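Local coordinates for protein dual oxidase maturation factor 1 (Mus musculus, PDB 6WXU) that is probably required for the maturation of the dual oxidase DUOX1 and its transport from the endoplasmic reticulum to the plasma membrane, at residues 25-30 with 67-72; 103-108 with 178-183. One frame throughout, in Å; residues are numbered along the deposited sequence.

Interaction 1: 25-30 with 67-72; sequences AVIITI and ILAVNF. With PLC (diundecyl phosphatidyl choline), chain O.
Ile27 is the one residue of 25-30 that touches 67-72, meeting Leu68, Ala69 and Phe72 as it reaches from helix 22-41 to helix 50-72 in an antiparallel pair of predicted transmembrane helices. The short axes approach to 10.3 Å at 172°, nearly antiparallel, and no hydrogen bond crosses between them. Contact is tight at one point: CG1 of Ile27 lies anti to the carbonyl carbon (chi1 -65°) and the chain runs on extended, carrying CD1 to the backbone of the opposite helix. There Ile27 CD1 sits 3.9 Å from Ala69 CA and 4.1 Å from Ala69 CB; the small alanine lets the methyl in. Leu68 CG and Phe72 CD2 lie further off, and the methyl meets the Phe72 ring obliquely.

The looser side is filled by lipid. Diundecyl phosphatidyl choline straddles helix 22-41 with its two acyl chains, and Val26 touches both: CG1 packs on C3B, while Val26 CG2 lies 3.9 Å from lipid C1' of the other chain. The C3B chain then runs on between the helices, with Ile30 CD1 3.7 Å from lipid C7B and Leu68 CD2 4.0 Å from lipid C8B. Along the other chain, Thr29 OG1 comes to 3.5 Å from lipid C7'.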
loop_
_atom_site.group_PDB
_atom_site.type_symbol
_atom_site.label_atom_id
_atom_site.label_comp_id
_atom_site.label_asym_id
_atom_site.label_seq_id
_atom_site.Cartn_x
_atom_site.Cartn_y
_atom_site.Cartn_z
ATOM N N ALA B 25 18.547 -8.573 -23.253
ATOM C CA ALA B 25 18.737 -7.885 -24.521
ATOM C C ALA B 25 19.740 -6.753 -24.389
ATOM O O ALA B 25 20.496 -6.484 -25.328
ATOM C CB ALA B 25 17.402 -7.354 -25.034
ATOM N N VAL B 26 19.771 -6.087 -23.234
ATOM C CA VAL B 26 20.756 -5.033 -23.011
ATOM C C VAL B 26 22.167 -5.596 -23.107
ATOM O O VAL B 26 23.037 -5.033 -23.781
ATOM C CB VAL B 26 20.511 -4.351 -21.655
ATOM C CG1 VAL B 26 21.660 -3.434 -21.317
ATOM C CG2 VAL B 26 19.220 -3.575 -21.692
ATOM N N ILE B 27 22.412 -6.726 -22.444
ATOM C CA ILE B 27 23.739 -7.332 -22.452
ATOM C C ILE B 27 24.119 -7.778 -23.857
ATOM O O ILE B 27 25.246 -7.547 -24.317
ATOM C CB ILE B 27 23.786 -8.502 -21.455
ATOM C CG1 ILE B 27 23.591 -7.984 -20.033
ATOM C CG2 ILE B 27 25.084 -9.256 -21.584
ATOM C CD1 ILE B 27 23.440 -9.067 -19.013
ATOM N N ILE B 28 23.186 -8.417 -24.562
ATOM C CA ILE B 28 23.484 -8.899 -25.906
ATOM C C ILE B 28 23.816 -7.737 -26.833
ATOM O O ILE B 28 24.770 -7.805 -27.616
ATOM C CB ILE B 28 22.314 -9.736 -26.448
ATOM C CG1 ILE B 28 22.110 -10.978 -25.587
ATOM C CG2 ILE B 28 22.572 -10.137 -27.884
ATOM C CD1 ILE B 28 20.980 -11.850 -26.059
ATOM N N THR B 29 23.048 -6.647 -26.753
ATOM C CA THR B 29 23.307 -5.511 -27.632
ATOM C C THR B 29 24.627 -4.832 -27.290
ATOM O O THR B 29 25.362 -4.414 -28.191
ATOM C CB THR B 29 22.165 -4.503 -27.559
ATOM O OG1 THR B 29 21.937 -4.136 -26.194
ATOM C CG2 THR B 29 20.898 -5.093 -28.144
ATOM N N ILE B 30 24.947 -4.715 -26.000
ATOM C CA ILE B 30 26.199 -4.076 -25.603
ATOM C C ILE B 30 27.390 -4.843 -26.161
ATOM O O ILE B 30 28.303 -4.263 -26.763
ATOM C CB ILE B 30 26.281 -3.959 -24.073
ATOM C CG1 ILE B 30 25.392 -2.824 -23.574
ATOM C CG2 ILE B 30 27.712 -3.744 -23.639
ATOM C CD1 ILE B 30 25.458 -2.632 -22.083
ATOM N N ILE B 67 29.438 -14.323 -17.620
ATOM C CA ILE B 67 29.453 -14.118 -16.172
ATOM C C ILE B 67 28.372 -13.137 -15.748
ATOM O O ILE B 67 27.813 -13.250 -14.652
ATOM C CB ILE B 67 30.839 -13.637 -15.710
ATOM C CG1 ILE B 67 31.905 -14.673 -16.037
ATOM C CG2 ILE B 67 30.840 -13.362 -14.228
ATOM C CD1 ILE B 67 33.299 -14.183 -15.775
ATOM N N LEU B 68 28.048 -12.175 -16.602
ATOM C CA LEU B 68 27.083 -11.144 -16.255
ATOM C C LEU B 68 25.656 -11.536 -16.598
ATOM O O LEU B 68 24.725 -11.114 -15.907
ATOM C CB LEU B 68 27.443 -9.839 -16.964
ATOM C CG LEU B 68 26.989 -8.532 -16.331
ATOM C CD1 LEU B 68 27.561 -8.393 -14.941
ATOM C CD2 LEU B 68 27.425 -7.381 -17.199
ATOM N N ALA B 69 25.460 -12.332 -17.648
ATOM C CA ALA B 69 24.116 -12.736 -18.040
ATOM C C ALA B 69 23.600 -13.888 -17.198
ATOM O O ALA B 69 22.392 -13.993 -16.971
ATOM C CB ALA B 69 24.093 -13.125 -19.515
ATOM N N VAL B 70 24.494 -14.761 -16.739
ATOM C CA VAL B 70 24.090 -15.870 -15.887
ATOM C C VAL B 70 23.639 -15.367 -14.524
ATOM O O VAL B 70 22.778 -15.976 -13.882
ATOM C CB VAL B 70 25.249 -16.875 -15.785
ATOM C CG1 VAL B 70 25.467 -17.308 -14.365
ATOM C CG2 VAL B 70 24.980 -18.065 -16.670
ATOM N N ASN B 71 24.186 -14.243 -14.069
ATOM C CA ASN B 71 23.807 -13.705 -12.768
ATOM C C ASN B 71 22.347 -13.274 -12.759
ATOM O O ASN B 71 21.593 -13.618 -11.842
ATOM C CB ASN B 71 24.723 -12.537 -12.411
ATOM C CG ASN B 71 24.621 -12.136 -10.964
ATOM O OD1 ASN B 71 23.531 -12.005 -10.416
ATOM N ND2 ASN B 71 25.763 -11.937 -10.330
ATOM N N PHE B 72 21.929 -12.519 -13.766
ATOM C CA PHE B 72 20.563 -12.025 -13.845
ATOM C C PHE B 72 19.612 -13.014 -14.498
ATOM O O PHE B 72 18.417 -12.728 -14.598
ATOM C CB PHE B 72 20.529 -10.701 -14.607
ATOM C CG PHE B 72 21.403 -9.646 -14.010
ATOM C CD1 PHE B 72 21.067 -9.052 -12.813
ATOM C CD2 PHE B 72 22.563 -9.251 -14.643
ATOM C CE1 PHE B 72 21.869 -8.087 -12.259
ATOM C CE2 PHE B 72 23.367 -8.286 -14.093
ATOM C CZ PHE B 72 23.019 -7.703 -12.900
HETATM C C1 PLC O . 13.560 -1.241 -18.631
HETATM C C2 PLC O . 15.051 -1.208 -18.880
HETATM C C3 PLC O . 15.758 -2.038 -17.856
HETATM C C4 PLC O . 12.202 -4.519 -15.348
HETATM C C5 PLC O . 13.520 -5.294 -15.484
HETATM C C6 PLC O . 12.754 -6.976 -17.086
HETATM C C7 PLC O . 14.544 -7.470 -15.713
HETATM C C8 PLC O . 12.389 -7.293 -14.713
HETATM C "C'" PLC O . 15.959 -0.934 -21.131
HETATM C "C1'" PLC O . 16.197 -1.339 -22.551
HETATM C "C2'" PLC O . 16.718 -0.148 -23.331
HETATM C "C3'" PLC O . 17.907 -0.398 -24.254
HETATM C "C4'" PLC O . 19.248 0.081 -23.703
HETATM C "C5'" PLC O . 20.120 0.232 -24.923
HETATM C "C6'" PLC O . 21.567 -0.138 -24.757
HETATM C "C7'" PLC O . 22.023 -0.685 -26.100
HETATM C "C8'" PLC O . 23.433 -0.298 -26.537
HETATM C "C9'" PLC O . 23.478 0.856 -27.530
HETATM C "CA'" PLC O . 23.558 0.467 -28.984
HETATM C "CB'" PLC O . 23.880 1.668 -29.820
HETATM C CB PLC O . 18.069 -2.788 -17.513
HETATM C C1B PLC O . 19.527 -2.585 -17.785
HETATM C C2B PLC O . 20.386 -3.278 -16.751
HETATM C C3B PLC O . 21.722 -3.627 -17.377
HETATM C C4B PLC O . 22.615 -4.264 -16.344
HETATM C C5B PLC O . 24.046 -3.841 -16.581
HETATM C C6B PLC O . 24.506 -4.421 -17.893
HETATM C C7B PLC O . 25.558 -3.547 -18.538
HETATM C C8B PLC O . 26.812 -3.491 -17.696
HETATM C C9B PLC O . 28.038 -3.336 -18.590
HETATM C CAA PLC O . 29.307 -3.414 -17.776
HETATM C CBA PLC O . 29.042 -2.968 -16.356
HETATM O "O'" PLC O . 16.347 0.110 -20.744
HETATM O OB PLC O . 17.666 -3.578 -16.708
HETATM O O2 PLC O . 15.323 -1.773 -20.160
HETATM O O3 PLC O . 17.103 -2.020 -18.232
HETATM O O1P PLC O . 11.884 -3.762 -18.045
HETATM O O2P PLC O . 10.690 -1.753 -17.028
HETATM O O3P PLC O . 13.204 -1.723 -17.346
HETATM O O4P PLC O . 12.279 -3.137 -15.714
HETATM N N PLC O . 13.279 -6.733 -15.739
HETATM P P PLC O . 11.887 -2.591 -17.152
#

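Interaction 2: 103-108 with 178-183; sequences IGLGGV and HYASAM
Leu105 makes the apolar contact, pointing from its loop at helix 170-199 and splitting its two methyls between neighbouring helix residues. With CG anti to the carbonyl carbon (chi1 -66°) and chi2 near 180°, the side chain is stretched out, bringing both methyls to the helix. Leu105 CD2 meets Ala180 CB at 3.7 Å, methyl against methyl. The other branch lies along the backbone of the next residue: Leu105 CD1 is 4.1 Å from Ser181 N and 4.3 Å from Ser181 CB. The short side chains of Ala180 and Ser181 let the leucine come this near the helix. Around it, Trp76 from a loop, Leu184 from helix 170-199 and Phe224 from helix 203-224 also touch Leu105, burying it among apolar groups.

The loop that presents this leucine is a beta-hairpin connection, joining strands 94-103 and 108-111 of an antiparallel sheet in the region predicted to be extracellular. Its two ends are tied by a backbone hydrogen bond, Gly104 N to Gly107 O at 3.0 Å, and the turn contains three glycines, Gly104, Gly106 and Gly107.

Polar groups contribute no hydrogen bond across the two segments. Leu105 O is 4.4 Å from His178 N, too far to bond, and instead accepts a weak hydrogen bond from Trp132 NE1. On the helix, Tyr179 OH is hydrogen-bonded to a polar side chain of another protein chain, whose backbone packs on His178.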
loop_
_atom_site.group_PDB
_atom_site.type_symbol
_atom_site.label_atom_id
_atom_site.label_comp_id
_atom_site.label_asym_id
_atom_site.label_seq_id
_atom_site.Cartn_x
_atom_site.Cartn_y
_atom_site.Cartn_z
ATOM N N ILE B 103 13.626 -21.007 -11.450
ATOM C CA ILE B 103 14.159 -20.536 -10.179
ATOM C C ILE B 103 15.547 -19.970 -10.427
ATOM O O ILE B 103 16.471 -20.703 -10.783
ATOM C CB ILE B 103 14.196 -21.657 -9.136
ATOM C CG1 ILE B 103 12.870 -22.404 -9.119
ATOM C CG2 ILE B 103 14.473 -21.092 -7.768
ATOM C CD1 ILE B 103 12.889 -23.630 -8.270
ATOM N N GLY B 104 15.697 -18.672 -10.237
ATOM C CA GLY B 104 16.973 -18.004 -10.384
ATOM C C GLY B 104 17.701 -17.862 -9.070
ATOM O O GLY B 104 17.535 -18.665 -8.149
ATOM N N LEU B 105 18.525 -16.825 -8.977
ATOM C CA LEU B 105 19.271 -16.577 -7.753
ATOM C C LEU B 105 18.558 -15.620 -6.815
ATOM O O LEU B 105 18.754 -15.698 -5.599
ATOM C CB LEU B 105 20.661 -16.027 -8.083
ATOM C CG LEU B 105 21.621 -16.966 -8.809
ATOM C CD1 LEU B 105 22.910 -16.254 -9.119
ATOM C CD2 LEU B 105 21.889 -18.196 -7.984
ATOM N N GLY B 106 17.731 -14.726 -7.340
ATOM C CA GLY B 106 17.044 -13.777 -6.492
ATOM C C GLY B 106 15.561 -13.698 -6.760
ATOM O O GLY B 106 14.966 -12.624 -6.663
ATOM N N GLY B 107 14.954 -14.820 -7.104
ATOM C CA GLY B 107 13.534 -14.846 -7.376
ATOM C C GLY B 107 13.176 -16.035 -8.235
ATOM O O GLY B 107 14.022 -16.847 -8.597
ATOM N N VAL B 108 11.891 -16.112 -8.561
ATOM C CA VAL B 108 11.345 -17.212 -9.344
ATOM C C VAL B 108 10.348 -16.646 -10.343
ATOM O O VAL B 108 9.588 -15.729 -10.021
ATOM C CB VAL B 108 10.692 -18.272 -8.431
ATOM C CG1 VAL B 108 9.559 -17.673 -7.639
ATOM C CG2 VAL B 108 10.203 -19.440 -9.233
ATOM N N HIS B 178 21.917 -15.734 -2.534
ATOM C CA HIS B 178 22.714 -14.590 -2.106
ATOM C C HIS B 178 24.203 -14.862 -2.278
ATOM O O HIS B 178 24.935 -14.050 -2.857
ATOM C CB HIS B 178 22.391 -14.258 -0.653
ATOM C CG HIS B 178 23.157 -13.096 -0.115
ATOM N ND1 HIS B 178 23.563 -13.020 1.198
ATOM C CD2 HIS B 178 23.586 -11.958 -0.707
ATOM C CE1 HIS B 178 24.213 -11.888 1.391
ATOM N NE2 HIS B 178 24.242 -11.225 0.251
ATOM N N TYR B 179 24.665 -16.014 -1.802
ATOM C CA TYR B 179 26.096 -16.277 -1.857
ATOM C C TYR B 179 26.564 -16.668 -3.251
ATOM O O TYR B 179 27.702 -16.358 -3.621
ATOM C CB TYR B 179 26.466 -17.341 -0.834
ATOM C CG TYR B 179 26.486 -16.785 0.563
ATOM C CD1 TYR B 179 27.484 -15.916 0.961
ATOM C CD2 TYR B 179 25.499 -17.106 1.476
ATOM C CE1 TYR B 179 27.509 -15.395 2.227
ATOM C CE2 TYR B 179 25.515 -16.588 2.748
ATOM C CZ TYR B 179 26.524 -15.734 3.117
ATOM O OH TYR B 179 26.556 -15.208 4.382
ATOM N N ALA B 180 25.713 -17.313 -4.048
ATOM C CA ALA B 180 26.082 -17.575 -5.434
ATOM C C ALA B 180 26.220 -16.277 -6.218
ATOM O O ALA B 180 27.135 -16.132 -7.035
ATOM C CB ALA B 180 25.055 -18.493 -6.085
ATOM N N SER B 181 25.332 -15.314 -5.970
ATOM C CA SER B 181 25.437 -14.029 -6.649
ATOM C C SER B 181 26.695 -13.282 -6.227
ATOM O O SER B 181 27.345 -12.631 -7.055
ATOM C CB SER B 181 24.198 -13.190 -6.365
ATOM O OG SER B 181 24.301 -11.922 -6.978
ATOM N N ALA B 182 27.051 -13.357 -4.943
ATOM C CA ALA B 182 28.283 -12.725 -4.486
ATOM C C ALA B 182 29.504 -13.328 -5.168
ATOM O O ALA B 182 30.399 -12.600 -5.619
ATOM C CB ALA B 182 28.400 -12.848 -2.971
ATOM N N MET B 183 29.565 -14.658 -5.249
ATOM C CA MET B 183 30.684 -15.302 -5.931
ATOM C C MET B 183 30.756 -14.887 -7.393
ATOM O O MET B 183 31.849 -14.700 -7.939
ATOM C CB MET B 183 30.569 -16.820 -5.819
ATOM C CG MET B 183 30.713 -17.363 -4.413
ATOM S SD MET B 183 32.332 -17.060 -3.699
ATOM C CE MET B 183 31.957 -15.731 -2.565
#

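In the fold
Both contacts are apolar and have no hydrogen bond across them, and in each one branched side chain reaches a helix beside an alanine. They differ in setting. Interaction 1 is partly buried, pairing two predicted transmembrane helices with lipid completing their packing; interaction 2 is a buried contact, seating a hairpin loop from the sheet of the predicted extracellular part on helix 170-199, which lies next to another protein chain. They hold different elements, yet their centres are about 15 Å apart and they meet at the C-terminal end of helix 50-72. There Asn71 OD1 packs 3.5 Å from Ser181 OG, and Asn71 O lies 4.0 Å from Leu105 CD1, bringing helix 50-72, helix 170-199 and the loop together.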